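Local coordinates for protein putative angiotensinogen (Lampetra fluviatilis, PDB 5INW) that binds heparin, which promotes its inhibition of thrombin through a template mechanism, and belongs to the serpin family of protease inhibitors, at residues 358-361 and 362-365; 123-126 and 127-131; 255-258 and 259-262. The protein carries 1 engineered substitution. All coordinates share one frame; numbering follows the deposited sequence.

Interaction 1 of 3, residues 358-361 and 362-365; sequences YDLK and AYLS
Leu360 O receives Leu364 N at 2.9 Å with an N-H...O angle of 175°, and Lys361 O receives Ser365 N at 2.9 Å, two successive i to i+4 bonds that set the first turn of helix 361-369. Lys361 O is gripped twice, because Ser365 OG donates to it as well, at 2.6 Å and from the opposite face of the carbonyl plane; the hydroxyl can fold back this way since OG lies beside its own backbone N (chi1 -67°). An alanine in place of Ser365 would remove that second donor and would probably leave Lys361 O with the backbone bond alone on this turn. Upstream, Asp359 caps the turn through a weak bond from Lys361 N to its OD1, 3.3 Å long. Leu360 CD2 meets the edge of the Tyr363 ring, in its plane, 3.9 Å from CD2 of that ring, while Leu360 CB rests 3.7 Å from Leu364 CD1. Tyr358 crosses Tyr363 at about a right angle, with CD1 of Tyr358 4.1 Å from CE2 of Tyr363; the Tyr358 hydroxyl is hydrogen-bonded to Phe107 N. Tyr363 also touches Leu92 of helix 77-96, and Leu364 touches Ile393. Such a side-chain-capped passage from a strand of the large sheet directly into a short helix matches the s6A-hI junction of serpins.

Interaction 2 of 3, residues 123-126 and 127-131; sequences GANG and STRAE
Ala130 N donates to Gly126 O at 2.9 Å, nearly in line with the carbonyl bond (C=O...N 160°), and is the firm backbone link between 123-126 and 127-131. One residue earlier Arg129 N points straight at Asn125 O (N-H...O 176°), but the 3.5 Å separation makes the bond weak. Glu131 N continues the series onto Ser127 O at 3.0 Å. These bonds begin helix 126-136 right after helix 110-122, the tight connection that corresponds to helices B and C of the serpin fold; Gly126, with phi 67°, makes the turn at the start of helix 126-136. Several side chains find polar partners outside the turn. Ser127 OG and Thr128 OG1 both hydrogen-bond to Ser371 OG, and Thr128 OG1 also receives Asp378 N; Asn125 OD1 accepts from Arg381 NE, and Glu131 OE1 from Ser371 N. Arg129 NH1 has a long, weak ion pair with Asp133 OD1. The Arg129 side chain meets 123-126 through its aliphatic part: its CD lies 3.5 Å from Ala124 O and 3.9 Å from Asn125 OD1, and its CB sits 3.7 Å from Ala124 CB. The Thr128 methyl turns to Ala124, CG2 being 4.0 Å from Ala124 CB, because CG2 is anti to the backbone N while OG1 lies beside it.

Interaction 3 of 3, residues 255-258 and 259-262; sequences KFEP and DLTK
Asp259 lies alongside Glu257, both side chains pointing the same way, with Asp259 OD1 close to Glu257 OE2 and the carboxylate planes 37° apart. Both oxygens are acceptors, so no hydrogen bond is made between them; the like charges would be expected to repel, although both residues are exposed and the exact separation is uncertain at 2.7 Å resolution. Glu257 reaches this position because its CG is anti to the backbone N and the chain then bends at chi2 (59°). Leu260 N comes next, donating to Glu257 O at 3.1 Å from well above the carbonyl plane. This i to i+3 bond, with Pro258 and Asp259 both in helical conformation, defines a type III (3-10-like) beta turn in the connection from strand 238-251 to strand 261-267, which corresponds to the s3A to s4C link of serpins. The Leu260 side chain packs against Glu257, its CD1 3.9 Å from Glu257 CB, and also touches His280. Thr261 then enters the strand, its CB approaching Pro258 O to 3.3 Å. Its N makes a weak bond to Asp259 O at 3.4 Å. Thr261 OG1 is hydrogen-bonded to Glu403 OE2, in the loop leading into strand 405-417.

Overall arrangement
Interactions 1 and 2 are neighbours, their centres 18 Å apart and their nearest atoms about 7 Å apart; they do not touch, but residues 370-373 bridge them, since Ser365 contacts Ser370 and Phe373 while Ser127 and Thr128 bond to Ser371. Interaction 3 lies on the opposite side of the chain's centre, 39 Å from interaction 1 and 52 Å from interaction 2 between centres. Yet strand 261-267 of interaction 3 pairs with 273-283, which pairs with 345-359 of interaction 1; that strand pairs with 389-401, next to 405-417, the cleaved reactive loop inserted as in other cleaved serpins. Glu403, just before the inserted strand, contacts interaction 3, close to what is probably the breach, as in other serpins.

Interaction 1 of 3, residues 358-361 and 362-365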
loop_
_atom_site.group_PDB
_atom_site.type_symbol
_atom_site.label_atom_id
_atom_site.label_comp_id
_atom_site.label_asym_id
_atom_site.label_seq_id
_atom_site.Cartn_x
_atom_site.Cartn_y
_atom_site.Cartn_z
ATOM N N TYR A 358 6.729 -8.443 2.991
ATOM C CA TYR A 358 6.801 -9.207 1.773
ATOM C C TYR A 358 8.149 -9.064 1.117
ATOM O O TYR A 358 8.880 -8.100 1.341
ATOM C CB TYR A 358 5.730 -8.772 0.799
ATOM C CG TYR A 358 4.280 -8.811 1.289
ATOM C CD1 TYR A 358 3.516 -9.955 1.170
ATOM C CD2 TYR A 358 3.674 -7.664 1.785
ATOM C CE1 TYR A 358 2.204 -9.981 1.548
ATOM C CE2 TYR A 358 2.358 -7.666 2.169
ATOM C CZ TYR A 358 1.620 -8.832 2.055
ATOM O OH TYR A 358 0.302 -8.848 2.459
ATOM N N ASP A 359 8.505 -10.102 0.360
ATOM C CA ASP A 359 9.536 -10.046 -0.669
ATOM C C ASP A 359 8.696 -10.197 -1.955
ATOM O O ASP A 359 7.953 -11.147 -2.096
ATOM C CB ASP A 359 10.535 -11.170 -0.441
ATOM C CG ASP A 359 11.564 -11.279 -1.544
ATOM O OD1 ASP A 359 11.193 -11.532 -2.706
ATOM O OD2 ASP A 359 12.765 -11.150 -1.238
ATOM N N LEU A 360 8.753 -9.227 -2.844
ATOM C CA LEU A 360 7.765 -9.156 -3.906
ATOM C C LEU A 360 8.262 -9.732 -5.231
ATOM O O LEU A 360 7.539 -9.688 -6.234
ATOM C CB LEU A 360 7.369 -7.699 -4.132
ATOM C CG LEU A 360 6.727 -6.952 -2.980
ATOM C CD1 LEU A 360 6.455 -5.504 -3.377
ATOM C CD2 LEU A 360 5.451 -7.647 -2.596
ATOM N N LYS A 361 9.487 -10.266 -5.237
ATOM C CA LYS A 361 10.162 -10.644 -6.473
ATOM C C LYS A 361 9.318 -11.613 -7.315
ATOM O O LYS A 361 9.087 -11.396 -8.490
ATOM C CB LYS A 361 11.548 -11.191 -6.152
ATOM C CG LYS A 361 12.243 -11.841 -7.327
ATOM C CD LYS A 361 13.746 -12.011 -7.130
ATOM C CE LYS A 361 14.278 -13.107 -8.058
ATOM N NZ LYS A 361 15.769 -13.080 -8.235
ATOM N N ALA A 362 8.816 -12.646 -6.682
ATOM C CA ALA A 362 8.010 -13.630 -7.355
ATOM C C ALA A 362 6.644 -13.103 -7.732
ATOM O O ALA A 362 6.085 -13.567 -8.715
ATOM C CB ALA A 362 7.852 -14.868 -6.471
ATOM N N TYR A 363 6.057 -12.222 -6.930
ATOM C CA TYR A 363 4.715 -11.764 -7.275
ATOM C C TYR A 363 4.789 -10.859 -8.517
ATOM O O TYR A 363 4.004 -11.004 -9.470
ATOM C CB TYR A 363 4.026 -11.030 -6.113
ATOM C CG TYR A 363 3.891 -11.809 -4.798
ATOM C CD1 TYR A 363 3.326 -13.071 -4.765
ATOM C CD2 TYR A 363 4.296 -11.244 -3.578
ATOM C CE1 TYR A 363 3.199 -13.751 -3.567
ATOM C CE2 TYR A 363 4.178 -11.922 -2.385
ATOM C CZ TYR A 363 3.640 -13.164 -2.393
ATOM O OH TYR A 363 3.516 -13.865 -1.232
ATOM N N LEU A 364 5.752 -9.945 -8.514
ATOM C CA LEU A 364 5.902 -9.003 -9.610
ATOM C C LEU A 364 6.378 -9.765 -10.852
ATOM O O LEU A 364 5.975 -9.436 -11.977
ATOM C CB LEU A 364 6.876 -7.900 -9.246
ATOM C CG LEU A 364 6.479 -7.059 -8.025
ATOM C CD1 LEU A 364 7.653 -6.244 -7.483
ATOM C CD2 LEU A 364 5.300 -6.158 -8.373
ATOM N N SER A 365 7.227 -10.776 -10.654
ATOM C CA SER A 365 7.581 -11.659 -11.742
ATOM C C SER A 365 6.348 -12.278 -12.409
ATOM O O SER A 365 6.212 -12.216 -13.626
ATOM C CB SER A 365 8.541 -12.745 -11.260
ATOM O OG SER A 365 9.790 -12.175 -10.901
#

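Interaction 2 of 3, residues 123-126 and 127-131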
loop_
_atom_site.group_PDB
_atom_site.type_symbol
_atom_site.label_atom_id
_atom_site.label_comp_id
_atom_site.label_asym_id
_atom_site.label_seq_id
_atom_site.Cartn_x
_atom_site.Cartn_y
_atom_site.Cartn_z
ATOM N N GLY A 123 14.628 4.717 -15.014
ATOM C CA GLY A 123 15.944 4.254 -15.457
ATOM C C GLY A 123 15.974 3.023 -16.372
ATOM O O GLY A 123 17.055 2.517 -16.697
ATOM N N ALA A 124 14.816 2.519 -16.779
ATOM C CA ALA A 124 14.797 1.268 -17.496
ATOM C C ALA A 124 14.901 1.605 -18.919
ATOM O O ALA A 124 14.498 2.694 -19.356
ATOM C CB ALA A 124 13.515 0.505 -17.248
ATOM N N ASN A 125 15.476 0.665 -19.655
ATOM C CA ASN A 125 15.300 0.649 -21.099
ATOM C C ASN A 125 14.998 -0.740 -21.679
ATOM O O ASN A 125 15.102 -1.748 -20.998
ATOM C CB ASN A 125 16.483 1.285 -21.792
ATOM C CG ASN A 125 16.034 2.154 -22.935
ATOM O OD1 ASN A 125 15.180 3.046 -22.779
ATOM N ND2 ASN A 125 16.538 1.867 -24.103
ATOM N N GLY A 126 14.530 -0.758 -22.924
ATOM C CA GLY A 126 14.298 -2.004 -23.654
ATOM C C GLY A 126 13.173 -2.875 -23.109
ATOM O O GLY A 126 12.103 -2.364 -22.724
ATOM N N SER A 127 13.406 -4.185 -23.120
ATOM C CA SER A 127 12.436 -5.151 -22.592
ATOM C C SER A 127 12.006 -4.778 -21.143
ATOM O O SER A 127 10.810 -4.831 -20.823
ATOM C CB SER A 127 12.998 -6.604 -22.629
ATOM O OG SER A 127 13.964 -6.810 -21.581
ATOM N N THR A 128 12.979 -4.372 -20.309
ATOM C CA THR A 128 12.738 -4.010 -18.921
ATOM C C THR A 128 11.747 -2.847 -18.730
ATOM O O THR A 128 10.812 -2.965 -17.950
ATOM C CB THR A 128 14.064 -3.687 -18.256
ATOM O OG1 THR A 128 14.938 -4.806 -18.450
ATOM C CG2 THR A 128 13.876 -3.417 -16.753
ATOM N N ARG A 129 12.013 -1.743 -19.426
ATOM C CA ARG A 129 11.121 -0.597 -19.548
ATOM C C ARG A 129 9.759 -1.108 -20.010
ATOM O O ARG A 129 8.765 -0.812 -19.374
ATOM C CB ARG A 129 11.747 0.489 -20.493
ATOM C CG ARG A 129 10.878 1.611 -21.117
ATOM C CD ARG A 129 11.578 2.964 -21.182
ATOM N NE ARG A 129 10.694 4.066 -21.597
ATOM C CZ ARG A 129 9.864 4.735 -20.779
ATOM N NH1 ARG A 129 9.776 4.462 -19.473
ATOM N NH2 ARG A 129 9.108 5.705 -21.273
ATOM N N ALA A 130 9.694 -1.869 -21.098
ATOM C CA ALA A 130 8.377 -2.283 -21.666
ATOM C C ALA A 130 7.455 -3.028 -20.690
ATOM O O ALA A 130 6.313 -2.613 -20.455
ATOM C CB ALA A 130 8.566 -3.115 -22.933
ATOM N N GLU A 131 7.951 -4.136 -20.157
ATOM C CA GLU A 131 7.251 -4.903 -19.117
ATOM C C GLU A 131 6.725 -4.014 -18.003
ATOM O O GLU A 131 5.576 -4.165 -17.548
ATOM C CB GLU A 131 8.217 -5.890 -18.504
ATOM C CG GLU A 131 8.629 -7.019 -19.425
ATOM C CD GLU A 131 9.513 -8.046 -18.739
ATOM O OE1 GLU A 131 9.776 -7.917 -17.500
ATOM O OE2 GLU A 131 9.942 -9.011 -19.442
#

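Interaction 3 of 3, residues 255-258 and 259-262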
loop_
_atom_site.group_PDB
_atom_site.type_symbol
_atom_site.label_atom_id
_atom_site.label_comp_id
_atom_site.label_asym_id
_atom_site.label_seq_id
_atom_site.Cartn_x
_atom_site.Cartn_y
_atom_site.Cartn_z
ATOM N N LYS A 255 -16.164 8.891 15.823
ATOM C CA LYS A 255 -15.236 8.247 16.743
ATOM C C LYS A 255 -15.961 7.300 17.703
ATOM O O LYS A 255 -17.064 7.579 18.112
ATOM C CB LYS A 255 -14.458 9.304 17.516
ATOM C CG LYS A 255 -13.522 10.146 16.651
ATOM C CD LYS A 255 -12.460 10.784 17.517
ATOM C CE LYS A 255 -11.830 11.965 16.833
ATOM N NZ LYS A 255 -10.875 12.592 17.776
ATOM N N PHE A 256 -15.324 6.180 18.029
ATOM C CA PHE A 256 -15.899 5.169 18.914
ATOM C C PHE A 256 -15.685 5.615 20.326
ATOM O O PHE A 256 -14.711 6.287 20.616
ATOM C CB PHE A 256 -15.177 3.832 18.802
ATOM C CG PHE A 256 -15.346 3.148 17.486
ATOM C CD1 PHE A 256 -14.453 3.413 16.414
ATOM C CD2 PHE A 256 -16.341 2.200 17.297
ATOM C CE1 PHE A 256 -14.590 2.762 15.186
ATOM C CE2 PHE A 256 -16.478 1.545 16.070
ATOM C CZ PHE A 256 -15.611 1.831 15.016
ATOM N N GLU A 257 -16.569 5.178 21.209
ATOM C CA GLU A 257 -16.412 5.431 22.632
ATOM C C GLU A 257 -15.563 4.279 23.234
ATOM O O GLU A 257 -15.882 3.094 23.035
ATOM C CB GLU A 257 -17.805 5.615 23.299
ATOM C CG GLU A 257 -17.803 6.034 24.767
ATOM C CD GLU A 257 -17.089 7.359 25.085
ATOM O OE1 GLU A 257 -16.940 8.232 24.167
ATOM O OE2 GLU A 257 -16.686 7.536 26.281
ATOM N N PRO A 258 -14.459 4.625 23.944
ATOM C CA PRO A 258 -13.688 3.628 24.706
ATOM C C PRO A 258 -14.490 2.846 25.737
ATOM O O PRO A 258 -14.343 1.626 25.819
ATOM C CB PRO A 258 -12.641 4.469 25.418
ATOM C CG PRO A 258 -12.408 5.597 24.471
ATOM C CD PRO A 258 -13.768 5.934 23.938
ATOM N N ASP A 259 -15.368 3.530 26.469
ATOM C CA ASP A 259 -16.319 2.863 27.364
ATOM C C ASP A 259 -17.063 1.673 26.729
ATOM O O ASP A 259 -17.351 0.710 27.418
ATOM C CB ASP A 259 -17.319 3.866 27.925
ATOM C CG ASP A 259 -16.673 4.847 28.867
ATOM O OD1 ASP A 259 -15.736 5.557 28.435
ATOM O OD2 ASP A 259 -17.101 4.907 30.039
ATOM N N LEU A 260 -17.363 1.731 25.430
ATOM C CA LEU A 260 -18.010 0.617 24.715
ATOM C C LEU A 260 -16.980 -0.212 23.973
ATOM O O LEU A 260 -16.988 -0.260 22.751
ATOM C CB LEU A 260 -19.028 1.177 23.725
ATOM C CG LEU A 260 -20.183 1.978 24.313
ATOM C CD1 LEU A 260 -20.734 2.992 23.324
ATOM C CD2 LEU A 260 -21.259 0.994 24.743
ATOM N N THR A 261 -16.043 -0.798 24.697
ATOM C CA THR A 261 -15.022 -1.651 24.088
ATOM C C THR A 261 -14.788 -2.822 25.057
ATOM O O THR A 261 -14.177 -2.634 26.109
ATOM C CB THR A 261 -13.715 -0.871 23.695
ATOM O OG1 THR A 261 -14.001 0.068 22.638
ATOM C CG2 THR A 261 -12.622 -1.803 23.222
ATOM N N LYS A 262 -15.295 -4.003 24.689
ATOM C CA LYS A 262 -15.193 -5.233 25.497
ATOM C C LYS A 262 -14.607 -6.335 24.588
ATOM O O LYS A 262 -14.703 -6.268 23.358
ATOM C CB LYS A 262 -16.542 -5.687 26.170
ATOM C CG LYS A 262 -16.336 -6.228 27.606
ATOM C CD LYS A 262 -17.437 -7.148 28.188
ATOM C CE LYS A 262 -17.099 -7.568 29.627
ATOM N NZ LYS A 262 -17.927 -8.690 30.147
#